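Local coordinates for protein CG14216 (PDB 3P9Y) that removes phosphate from phosphoserine in the C-terminal domain of RNA polymerase II, and probably acts in RNA processing and termination, at residues S18-N28 with M88-P99; S39-K47 with P56-K64. The protein carries 2 engineered substitutions. All blocks are in the same frame, centred on the assembly; numbering follows the deposited sequence.

From the N terminus, strand 11-16 of the five-stranded sheet leads into the loop and helix of 18-28. Contact 1 joins this segment to 88-99, closing a loop over the 59 residues between. Contact 2 is nested inside it: the chain passes along strand 36-41, whose end opens segment 39-47, and turns back so that 46-47 pairs with 58-59 of segment 56-64. Helix 65-82 then leads on towards helix 85-95. The centres of the two contacts lie about 11 Å apart. S39 of contact 2 joins them, its OG 2.8 Å from K96 NZ and 2.9 Å from H27 ND1, probable hydrogen bonds linking an edge strand of the sheet to both segments of contact 1.

Contact 1: S18-N28 with M88-P99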
loop_
_atom_site.group_PDB
_atom_site.type_symbol
_atom_site.label_atom_id
_atom_site.label_comp_id
_atom_site.label_asym_id
_atom_site.label_seq_id
_atom_site.Cartn_x
_atom_site.Cartn_y
_atom_site.Cartn_z
ATOM N N SER A 18 4.513 -4.886 -5.564
ATOM C CA SER A 18 4.102 -6.286 -5.654
ATOM C C SER A 18 2.951 -6.640 -4.718
ATOM O O SER A 18 2.496 -7.783 -4.700
ATOM C CB SER A 18 5.294 -7.204 -5.367
ATOM O OG SER A 18 6.304 -7.049 -6.350
ATOM N N ASN A 19 2.483 -5.657 -3.954
ATOM C CA ASN A 19 1.426 -5.854 -2.964
ATOM C C ASN A 19 1.812 -6.972 -1.999
ATOM O O ASN A 19 1.003 -7.849 -1.685
ATOM C CB ASN A 19 0.100 -6.167 -3.657
ATOM C CG ASN A 19 -1.084 -6.157 -2.708
ATOM O OD1 ASN A 19 -1.142 -5.401 -1.739
ATOM N ND2 ASN A 19 -2.043 -7.000 -3.001
ATOM N N MET A 20 3.057 -6.917 -1.535
ATOM C CA MET A 20 3.645 -7.965 -0.701
ATOM C C MET A 20 4.115 -7.438 0.649
ATOM O O MET A 20 3.735 -7.961 1.689
ATOM C CB MET A 20 4.847 -8.593 -1.409
ATOM C CG MET A 20 4.515 -9.846 -2.191
ATOM S SD MET A 20 4.039 -11.227 -1.131
ATOM C CE MET A 20 3.287 -12.293 -2.353
ATOM N N ASN A 21 4.964 -6.416 0.627
ATOM C CA ASN A 21 5.597 -5.932 1.848
ATOM C C ASN A 21 4.988 -4.627 2.347
ATOM O O ASN A 21 4.193 -4.627 3.281
ATOM C CB ASN A 21 7.100 -5.750 1.623
ATOM C CG ASN A 21 7.825 -5.273 2.863
ATOM O OD1 ASN A 21 7.443 -5.597 3.989
ATOM N ND2 ASN A 21 8.886 -4.504 2.665
ATOM N N ARG A 22 5.364 -3.520 1.715
ATOM C CA ARG A 22 5.029 -2.189 2.221
ATOM C C ARG A 22 3.526 -1.916 2.296
ATOM O O ARG A 22 3.040 -1.394 3.300
ATOM C CB ARG A 22 5.724 -1.124 1.366
ATOM C CG ARG A 22 7.245 -1.082 1.546
ATOM C CD ARG A 22 7.932 -0.279 0.433
ATOM N NE ARG A 22 7.743 -0.895 -0.880
ATOM C CZ ARG A 22 8.124 -0.351 -2.034
ATOM N NH1 ARG A 22 8.719 0.833 -2.053
ATOM N NH2 ARG A 22 7.910 -0.997 -3.170
ATOM N N SER A 23 2.786 -2.258 1.246
ATOM C CA SER A 23 1.351 -1.985 1.226
ATOM C C SER A 23 0.609 -2.860 2.231
ATOM O O SER A 23 -0.412 -2.458 2.773
ATOM C CB SER A 23 0.762 -2.208 -0.168
ATOM O OG SER A 23 0.690 -3.587 -0.485
ATOM N N MET A 24 1.122 -4.055 2.477
ATOM C CA MET A 24 0.441 -4.996 3.360
ATOM C C MET A 24 0.691 -4.676 4.830
ATOM O O MET A 24 -0.179 -4.876 5.668
ATOM C CB MET A 24 0.866 -6.427 3.033
ATOM C CG MET A 24 0.370 -6.883 1.672
ATOM S SD MET A 24 -1.428 -6.769 1.550
ATOM C CE MET A 24 -1.903 -8.306 2.342
ATOM N N GLU A 25 1.880 -4.180 5.134
ATOM C CA GLU A 25 2.184 -3.707 6.472
ATOM C C GLU A 25 1.262 -2.530 6.796
ATOM O O GLU A 25 0.672 -2.465 7.880
ATOM C CB GLU A 25 3.645 -3.274 6.542
ATOM C CG GLU A 25 4.188 -3.129 7.941
ATOM C CD GLU A 25 4.354 -4.464 8.637
ATOM O OE1 GLU A 25 3.660 -4.682 9.645
ATOM O OE2 GLU A 25 5.161 -5.299 8.170
ATOM N N ALA A 26 1.128 -1.609 5.842
ATOM C CA ALA A 26 0.237 -0.463 6.007
ATOM C C ALA A 26 -1.222 -0.913 6.061
ATOM O O ALA A 26 -2.020 -0.356 6.815
ATOM C CB ALA A 26 0.435 0.540 4.873
ATOM N N HIS A 27 -1.570 -1.907 5.251
ATOM C CA HIS A 27 -2.932 -2.421 5.222
ATOM C C HIS A 27 -3.296 -2.877 6.623
ATOM O O HIS A 27 -4.328 -2.492 7.169
ATOM C CB HIS A 27 -3.052 -3.601 4.252
ATOM C CG HIS A 27 -4.465 -4.056 4.016
ATOM N ND1 HIS A 27 -4.922 -4.449 2.775
ATOM C CD2 HIS A 27 -5.519 -4.181 4.858
ATOM C CE1 HIS A 27 -6.195 -4.792 2.861
ATOM N NE2 HIS A 27 -6.581 -4.640 4.115
ATOM N N ASN A 28 -2.427 -3.697 7.205
ATOM C CA ASN A 28 -2.687 -4.309 8.497
ATOM C C ASN A 28 -2.848 -3.265 9.596
ATOM O O ASN A 28 -3.786 -3.322 10.391
ATOM C CB ASN A 28 -1.559 -5.271 8.856
ATOM C CG ASN A 28 -1.772 -5.936 10.194
ATOM O OD1 ASN A 28 -2.469 -6.942 10.300
ATOM N ND2 ASN A 28 -1.182 -5.364 11.229
ATOM N N MET A 88 6.071 -13.060 6.230
ATOM C CA MET A 88 5.417 -12.014 5.456
ATOM C C MET A 88 4.205 -12.577 4.726
ATOM O O MET A 88 3.127 -11.990 4.752
ATOM C CB MET A 88 6.390 -11.394 4.449
ATOM C CG MET A 88 5.756 -10.352 3.536
ATOM S SD MET A 88 6.944 -9.627 2.378
ATOM C CE MET A 88 8.050 -8.797 3.517
ATOM N N LEU A 89 4.389 -13.723 4.078
ATOM C CA LEU A 89 3.331 -14.339 3.296
ATOM C C LEU A 89 2.200 -14.820 4.200
ATOM O O LEU A 89 1.034 -14.790 3.819
ATOM C CB LEU A 89 3.891 -15.502 2.472
ATOM C CG LEU A 89 4.757 -15.069 1.283
ATOM C CD1 LEU A 89 5.749 -16.156 0.894
ATOM C CD2 LEU A 89 3.883 -14.669 0.094
ATOM N N ASP A 90 2.554 -15.253 5.403
ATOM C CA ASP A 90 1.564 -15.721 6.366
ATOM C C ASP A 90 0.712 -14.555 6.854
ATOM O O ASP A 90 -0.505 -14.661 6.954
ATOM C CB ASP A 90 2.259 -16.385 7.553
ATOM C CG ASP A 90 1.279 -16.932 8.563
ATOM O OD1 ASP A 90 0.387 -17.709 8.158
ATOM O OD2 ASP A 90 1.397 -16.582 9.758
ATOM N N ARG A 91 1.363 -13.437 7.155
ATOM C CA ARG A 91 0.665 -12.233 7.578
ATOM C C ARG A 91 -0.296 -11.791 6.472
ATOM O O ARG A 91 -1.443 -11.428 6.742
ATOM C CB ARG A 91 1.678 -11.131 7.899
ATOM C CG ARG A 91 1.087 -9.887 8.556
ATOM C CD ARG A 91 0.537 -8.898 7.532
ATOM N NE ARG A 91 1.426 -8.775 6.379
ATOM C CZ ARG A 91 2.579 -8.111 6.380
ATOM N NH1 ARG A 91 2.997 -7.498 7.479
ATOM N NH2 ARG A 91 3.324 -8.064 5.277
ATOM N N ASN A 92 0.168 -11.854 5.227
ATOM C CA ASN A 92 -0.640 -11.440 4.084
ATOM C C ASN A 92 -1.870 -12.330 3.913
ATOM O O ASN A 92 -2.971 -11.844 3.660
ATOM C CB ASN A 92 0.198 -11.458 2.799
ATOM C CG ASN A 92 1.325 -10.433 2.817
ATOM O OD1 ASN A 92 1.335 -9.516 3.636
ATOM N ND2 ASN A 92 2.274 -10.586 1.908
ATOM N N ARG A 93 -1.672 -13.636 4.056
ATOM C CA ARG A 93 -2.751 -14.600 3.884
ATOM C C ARG A 93 -3.901 -14.290 4.836
ATOM O O ARG A 93 -5.071 -14.405 4.471
ATOM C CB ARG A 93 -2.245 -16.024 4.136
ATOM C CG ARG A 93 -3.285 -17.101 3.854
ATOM C CD ARG A 93 -2.992 -18.400 4.604
ATOM N NE ARG A 93 -3.777 -18.511 5.835
ATOM C CZ ARG A 93 -3.312 -18.278 7.061
ATOM N NH1 ARG A 93 -2.048 -17.925 7.255
ATOM N NH2 ARG A 93 -4.114 -18.408 8.107
ATOM N N ARG A 94 -3.564 -13.889 6.056
ATOM C CA ARG A 94 -4.573 -13.596 7.068
ATOM C C ARG A 94 -5.366 -12.344 6.737
ATOM O O ARG A 94 -6.474 -12.163 7.233
ATOM C CB ARG A 94 -3.922 -13.428 8.436
ATOM C CG ARG A 94 -3.181 -14.656 8.911
ATOM C CD ARG A 94 -2.837 -14.542 10.376
ATOM N NE ARG A 94 -1.888 -15.562 10.793
ATOM C CZ ARG A 94 -1.578 -15.813 12.060
ATOM N NH1 ARG A 94 -2.155 -15.120 13.030
ATOM N NH2 ARG A 94 -0.698 -16.761 12.353
ATOM N N ILE A 95 -4.799 -11.473 5.909
ATOM C CA ILE A 95 -5.500 -10.262 5.498
ATOM C C ILE A 95 -6.404 -10.518 4.295
ATOM O O ILE A 95 -7.570 -10.129 4.290
ATOM C CB ILE A 95 -4.518 -9.132 5.163
ATOM C CG1 ILE A 95 -3.808 -8.674 6.437
ATOM C CG2 ILE A 95 -5.255 -7.956 4.524
ATOM C CD1 ILE A 95 -2.731 -7.647 6.200
ATOM N N LYS A 96 -5.872 -11.171 3.272
ATOM C CA LYS A 96 -6.666 -11.442 2.087
ATOM C C LYS A 96 -6.088 -12.573 1.256
ATOM O O LYS A 96 -4.960 -13.012 1.471
ATOM C CB LYS A 96 -6.818 -10.173 1.237
ATOM C CG LYS A 96 -5.515 -9.624 0.657
ATOM C CD LYS A 96 -5.771 -8.326 -0.108
ATOM C CE LYS A 96 -4.527 -7.804 -0.807
ATOM N NZ LYS A 96 -4.790 -6.469 -1.418
ATOM N N LYS A 97 -6.888 -13.021 0.297
ATOM C CA LYS A 97 -6.599 -14.195 -0.507
ATOM C C LYS A 97 -5.322 -14.045 -1.320
ATOM O O LYS A 97 -4.473 -14.932 -1.316
ATOM C CB LYS A 97 -7.781 -14.449 -1.449
ATOM C CG LYS A 97 -7.644 -15.655 -2.366
ATOM C CD LYS A 97 -8.664 -15.571 -3.501
ATOM C CE LYS A 97 -8.830 -16.894 -4.234
ATOM N NZ LYS A 97 -9.615 -17.886 -3.445
ATOM N N CYS A 98 -5.178 -12.926 -2.021
ATOM C CA CYS A 98 -4.103 -12.800 -2.997
ATOM C C CYS A 98 -3.717 -11.362 -3.322
ATOM O O CYS A 98 -4.506 -10.438 -3.133
ATOM C CB CYS A 98 -4.528 -13.483 -4.297
ATOM S SG CYS A 98 -5.958 -12.688 -5.080
ATOM N N PRO A 99 -2.492 -11.175 -3.830
ATOM C CA PRO A 99 -2.051 -9.870 -4.334
ATOM C C PRO A 99 -2.952 -9.362 -5.465
ATOM O O PRO A 99 -3.345 -10.155 -6.328
ATOM C CB PRO A 99 -0.647 -10.138 -4.882
ATOM C CG PRO A 99 -0.331 -11.564 -4.618
ATOM C CD PRO A 99 -1.413 -12.175 -3.803
HETATM O O HOH W 1 5.813 -6.785 5.914
HETATM O O HOH W 2 1.938 -6.561 9.965
HETATM O O HOH W 3 -2.477 -10.130 9.376
#
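N92 reaches the loop ahead of helix 22-28 with its amide, ND2 donating to M20 O at 3.0 Å in the carbonyl plane, on a lone pair. R91 fixes the rotation of that amide: its NE lies 2.8 Å and its NH2 3.0 Å from N92 OD1, so two nitrogens grip one oxygen side-on, from the same face of its plane. The third guanidinium nitrogen makes a salt bridge, R91 NH1 to E25 OE2 at 3.2 Å. The two planes stand 79° apart; OE2 lies in the guanidinium plane, whereas NH1 meets the carboxylate from above. A bend at chi2 (-85°) helps lay one guanidinium face over the backbone of M24 and E25. Water 1 links R91 NH2, E25 OE2 and N21 OD1, and water 2 joins R91 NH1 to E25 OE1. A leucine in place of R91 would probably leave the E25 carboxylate without its charged mate and the N92 amide free to turn from M20.

Apolar contacts flank this network. M20 CE presses on L89 CD2 at 3.5 Å, a tight fit. M24, folded beside N92, brings CE to 3.9 Å from I95 CB. I95 CG2 sits over the centre of the H27 ring, a CH-pi contact of 3.6 Å to the centroid, while its CD1 packs on N28 CB.

The helical segments 22-28 and 88-95 cross at 51°. The loop 18-21 and the first residues of the helix make up most of the phosphate-binding P-loop of the LMW PTP-like fold: backbone N of S18, M20 and N21, and NE of R22, bond to the modified side chain of the bound peptide, and N21 and M88 pack on one of its apolar side chains.

Contact 2: S39-K47 with P56-K64; sequences SYGTGERVK and PNVYEFGTK
V46 and Y59 form an antiparallel hydrogen-bonded pair: V46 N donates to Y59 O at 2.9 Å, and Y59 N to V46 O at the same 2.9 Å. The second bond is the straighter, with an N-H...O angle of 167° against 135° for the first. V46 O also receives a CA-H...O contact from V58, CA lying 3.3 Å away. The next pair, K47 with V58, is non-hydrogen-bonded, and its side chains run side by side, K47 CG facing V58 CG2.

Contacts of the F61 ring come next. V46 CG2 stands 3.8 Å from its centroid and only 5° off the normal, a CH-pi contact over one face; that methyl lies beside the backbone N, opposite the carbonyl carbon, which directs it at the ring. At the edge, near the ring plane, lies the carbonyl E44 O. V46 CB also meets Y59 CB on the same face of the sheet.

The charged pair is R45 and E60, which lie alongside each other. E60 OE2 is 3.3 Å from R45 NE but over a guanidinium face, so the attraction is of charges alone, with no N-H aimed at the oxygen. Water 4 bridges E44 O, E60 OE1 and F61 N. Beyond, T63 N closes the type II turn of 60-63 on E60 O, which also accepts from T63 OG1.

Together 46-48 and 57-59 make a two-stranded antiparallel beta hairpin beside the active site; its K47 bonds through the backbone to the bound peptide and packs on the modified side chain.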
loop_
_atom_site.group_PDB
_atom_site.type_symbol
_atom_site.label_atom_id
_atom_site.label_comp_id
_atom_site.label_asym_id
_atom_site.label_seq_id
_atom_site.Cartn_x
_atom_site.Cartn_y
_atom_site.Cartn_z
ATOM N N SER A 39 -5.513 -2.684 -0.496
ATOM C CA SER A 39 -4.124 -2.561 -0.931
ATOM C C SER A 39 -3.906 -3.156 -2.313
ATOM O O SER A 39 -4.607 -4.081 -2.718
ATOM C CB SER A 39 -3.184 -3.239 0.069
ATOM O OG SER A 39 -3.516 -4.606 0.236
ATOM N N TYR A 40 -2.913 -2.624 -3.021
ATOM C CA TYR A 40 -2.599 -3.066 -4.375
ATOM C C TYR A 40 -1.113 -2.886 -4.686
ATOM O O TYR A 40 -0.394 -2.201 -3.961
ATOM C CB TYR A 40 -3.425 -2.267 -5.387
ATOM C CG TYR A 40 -4.905 -2.282 -5.110
ATOM C CD1 TYR A 40 -5.712 -3.295 -5.606
ATOM C CD2 TYR A 40 -5.495 -1.289 -4.344
ATOM C CE1 TYR A 40 -7.068 -3.319 -5.347
ATOM C CE2 TYR A 40 -6.849 -1.302 -4.081
ATOM C CZ TYR A 40 -7.631 -2.320 -4.585
ATOM O OH TYR A 40 -8.981 -2.339 -4.324
ATOM N N GLY A 41 -0.665 -3.514 -5.769
ATOM C CA GLY A 41 0.665 -3.295 -6.307
ATOM C C GLY A 41 0.504 -2.757 -7.717
ATOM O O GLY A 41 -0.577 -2.854 -8.282
ATOM N N THR A 42 1.562 -2.192 -8.288
ATOM C CA THR A 42 1.479 -1.597 -9.620
ATOM C C THR A 42 2.344 -2.333 -10.644
ATOM O O THR A 42 2.236 -2.089 -11.843
ATOM C CB THR A 42 1.896 -0.114 -9.602
ATOM O OG1 THR A 42 3.176 0.020 -8.973
ATOM C CG2 THR A 42 0.875 0.724 -8.854
ATOM N N GLY A 43 3.205 -3.228 -10.172
ATOM C CA GLY A 43 4.062 -3.995 -11.057
ATOM C C GLY A 43 3.276 -4.866 -12.023
ATOM O O GLY A 43 2.078 -5.087 -11.854
ATOM N N GLU A 44 3.955 -5.360 -13.049
ATOM C CA GLU A 44 3.338 -6.281 -13.990
ATOM C C GLU A 44 3.160 -7.635 -13.315
ATOM O O GLU A 44 2.213 -8.363 -13.602
ATOM C CB GLU A 44 4.200 -6.418 -15.248
ATOM C CG GLU A 44 4.230 -5.162 -16.106
ATOM C CD GLU A 44 5.172 -5.280 -17.293
ATOM O OE1 GLU A 44 6.061 -6.162 -17.272
ATOM O OE2 GLU A 44 5.023 -4.484 -18.247
ATOM N N ARG A 45 4.074 -7.956 -12.407
ATOM C CA ARG A 45 4.036 -9.228 -11.697
ATOM C C ARG A 45 4.498 -9.074 -10.252
ATOM O O ARG A 45 5.183 -8.111 -9.901
ATOM C CB ARG A 45 4.923 -10.252 -12.411
ATOM C CG ARG A 45 4.497 -10.549 -13.838
ATOM C CD ARG A 45 5.532 -11.390 -14.563
ATOM N NE ARG A 45 5.153 -11.641 -15.952
ATOM C CZ ARG A 45 5.902 -12.310 -16.824
ATOM N NH1 ARG A 45 7.079 -12.802 -16.457
ATOM N NH2 ARG A 45 5.474 -12.490 -18.066
ATOM N N VAL A 46 4.116 -10.037 -9.421
ATOM C CA VAL A 46 4.570 -10.094 -8.037
ATOM C C VAL A 46 5.998 -10.623 -7.985
ATOM O O VAL A 46 6.300 -11.661 -8.562
ATOM C CB VAL A 46 3.661 -11.010 -7.200
ATOM C CG1 VAL A 46 4.140 -11.068 -5.758
ATOM C CG2 VAL A 46 2.220 -10.529 -7.278
ATOM N N LYS A 47 6.877 -9.910 -7.289
ATOM C CA LYS A 47 8.292 -10.259 -7.265
ATOM C C LYS A 47 8.854 -10.290 -5.850
ATOM O O LYS A 47 8.902 -9.264 -5.176
ATOM C CB LYS A 47 9.096 -9.260 -8.102
ATOM C CG LYS A 47 8.804 -9.307 -9.597
ATOM C CD LYS A 47 9.814 -8.471 -10.374
ATOM C CE LYS A 47 9.701 -8.682 -11.880
ATOM N NZ LYS A 47 8.394 -8.228 -12.437
ATOM N N PRO A 56 14.944 -13.965 -8.854
ATOM C CA PRO A 56 13.763 -13.638 -8.050
ATOM C C PRO A 56 12.676 -14.693 -8.196
ATOM O O PRO A 56 12.616 -15.374 -9.220
ATOM C CB PRO A 56 13.268 -12.315 -8.660
ATOM C CG PRO A 56 14.266 -11.937 -9.727
ATOM C CD PRO A 56 14.988 -13.180 -10.097
ATOM N N ASN A 57 11.829 -14.827 -7.181
ATOM C CA ASN A 57 10.628 -15.639 -7.294
ATOM C C ASN A 57 9.481 -14.781 -7.816
ATOM O O ASN A 57 8.993 -13.897 -7.115
ATOM C CB ASN A 57 10.268 -16.242 -5.941
ATOM C CG ASN A 57 11.406 -17.043 -5.343
ATOM O OD1 ASN A 57 11.695 -18.158 -5.779
ATOM N ND2 ASN A 57 12.060 -16.476 -4.339
ATOM N N VAL A 58 9.051 -15.050 -9.045
ATOM C CA VAL A 58 8.078 -14.203 -9.725
ATOM C C VAL A 58 6.768 -14.947 -9.950
ATOM O O VAL A 58 6.762 -16.094 -10.395
ATOM C CB VAL A 58 8.624 -13.728 -11.092
ATOM C CG1 VAL A 58 7.634 -12.803 -11.778
ATOM C CG2 VAL A 58 9.969 -13.038 -10.914
ATOM N N TYR A 59 5.659 -14.284 -9.642
ATOM C CA TYR A 59 4.336 -14.872 -9.796
ATOM C C TYR A 59 3.403 -13.860 -10.433
ATOM O O TYR A 59 3.705 -12.669 -10.474
ATOM C CB TYR A 59 3.774 -15.288 -8.436
ATOM C CG TYR A 59 4.743 -16.082 -7.596
ATOM C CD1 TYR A 59 4.696 -17.467 -7.569
ATOM C CD2 TYR A 59 5.711 -15.444 -6.833
ATOM C CE1 TYR A 59 5.583 -18.195 -6.805
ATOM C CE2 TYR A 59 6.599 -16.159 -6.068
ATOM C CZ TYR A 59 6.533 -17.534 -6.055
ATOM O OH TYR A 59 7.426 -18.245 -5.290
ATOM N N GLU A 60 2.267 -14.339 -10.924
ATOM C CA GLU A 60 1.263 -13.463 -11.501
ATOM C C GLU A 60 0.389 -12.926 -10.380
ATOM O O GLU A 60 0.219 -13.584 -9.357
ATOM C CB GLU A 60 0.396 -14.230 -12.505
ATOM C CG GLU A 60 1.155 -14.761 -13.718
ATOM C CD GLU A 60 1.607 -13.659 -14.661
ATOM O OE1 GLU A 60 0.859 -12.673 -14.838
ATOM O OE2 GLU A 60 2.712 -13.786 -15.232
ATOM N N PHE A 61 -0.161 -11.732 -10.562
ATOM C CA PHE A 61 -1.145 -11.230 -9.624
ATOM C C PHE A 61 -2.329 -12.181 -9.664
ATOM O O PHE A 61 -2.698 -12.671 -10.729
ATOM C CB PHE A 61 -1.565 -9.806 -9.983
ATOM C CG PHE A 61 -0.604 -8.758 -9.501
ATOM C CD1 PHE A 61 -0.756 -8.184 -8.248
ATOM C CD2 PHE A 61 0.458 -8.356 -10.292
ATOM C CE1 PHE A 61 0.126 -7.223 -7.798
ATOM C CE2 PHE A 61 1.346 -7.398 -9.850
ATOM C CZ PHE A 61 1.180 -6.828 -8.598
ATOM N N GLY A 62 -2.910 -12.463 -8.503
ATOM C CA GLY A 62 -3.981 -13.437 -8.418
ATOM C C GLY A 62 -3.522 -14.752 -7.815
ATOM O O GLY A 62 -4.342 -15.528 -7.335
ATOM N N THR A 63 -2.219 -15.013 -7.849
ATOM C CA THR A 63 -1.657 -16.172 -7.163
ATOM C C THR A 63 -1.877 -16.002 -5.662
ATOM O O THR A 63 -1.423 -15.025 -5.076
ATOM C CB THR A 63 -0.138 -16.315 -7.414
ATOM O OG1 THR A 63 0.135 -16.297 -8.821
ATOM C CG2 THR A 63 0.386 -17.617 -6.821
ATOM N N LYS A 64 -2.580 -16.945 -5.044
ATOM C CA LYS A 64 -2.834 -16.889 -3.609
ATOM C C LYS A 64 -1.531 -16.795 -2.820
ATOM O O LYS A 64 -0.542 -17.441 -3.167
ATOM C CB LYS A 64 -3.606 -18.125 -3.153
ATOM C CG LYS A 64 -5.010 -18.249 -3.715
ATOM C CD LYS A 64 -5.686 -19.497 -3.158
ATOM C CE LYS A 64 -6.980 -19.819 -3.880
ATOM N NZ LYS A 64 -7.560 -21.113 -3.425
HETATM O O HOH W 4 0.584 -10.487 -13.267
#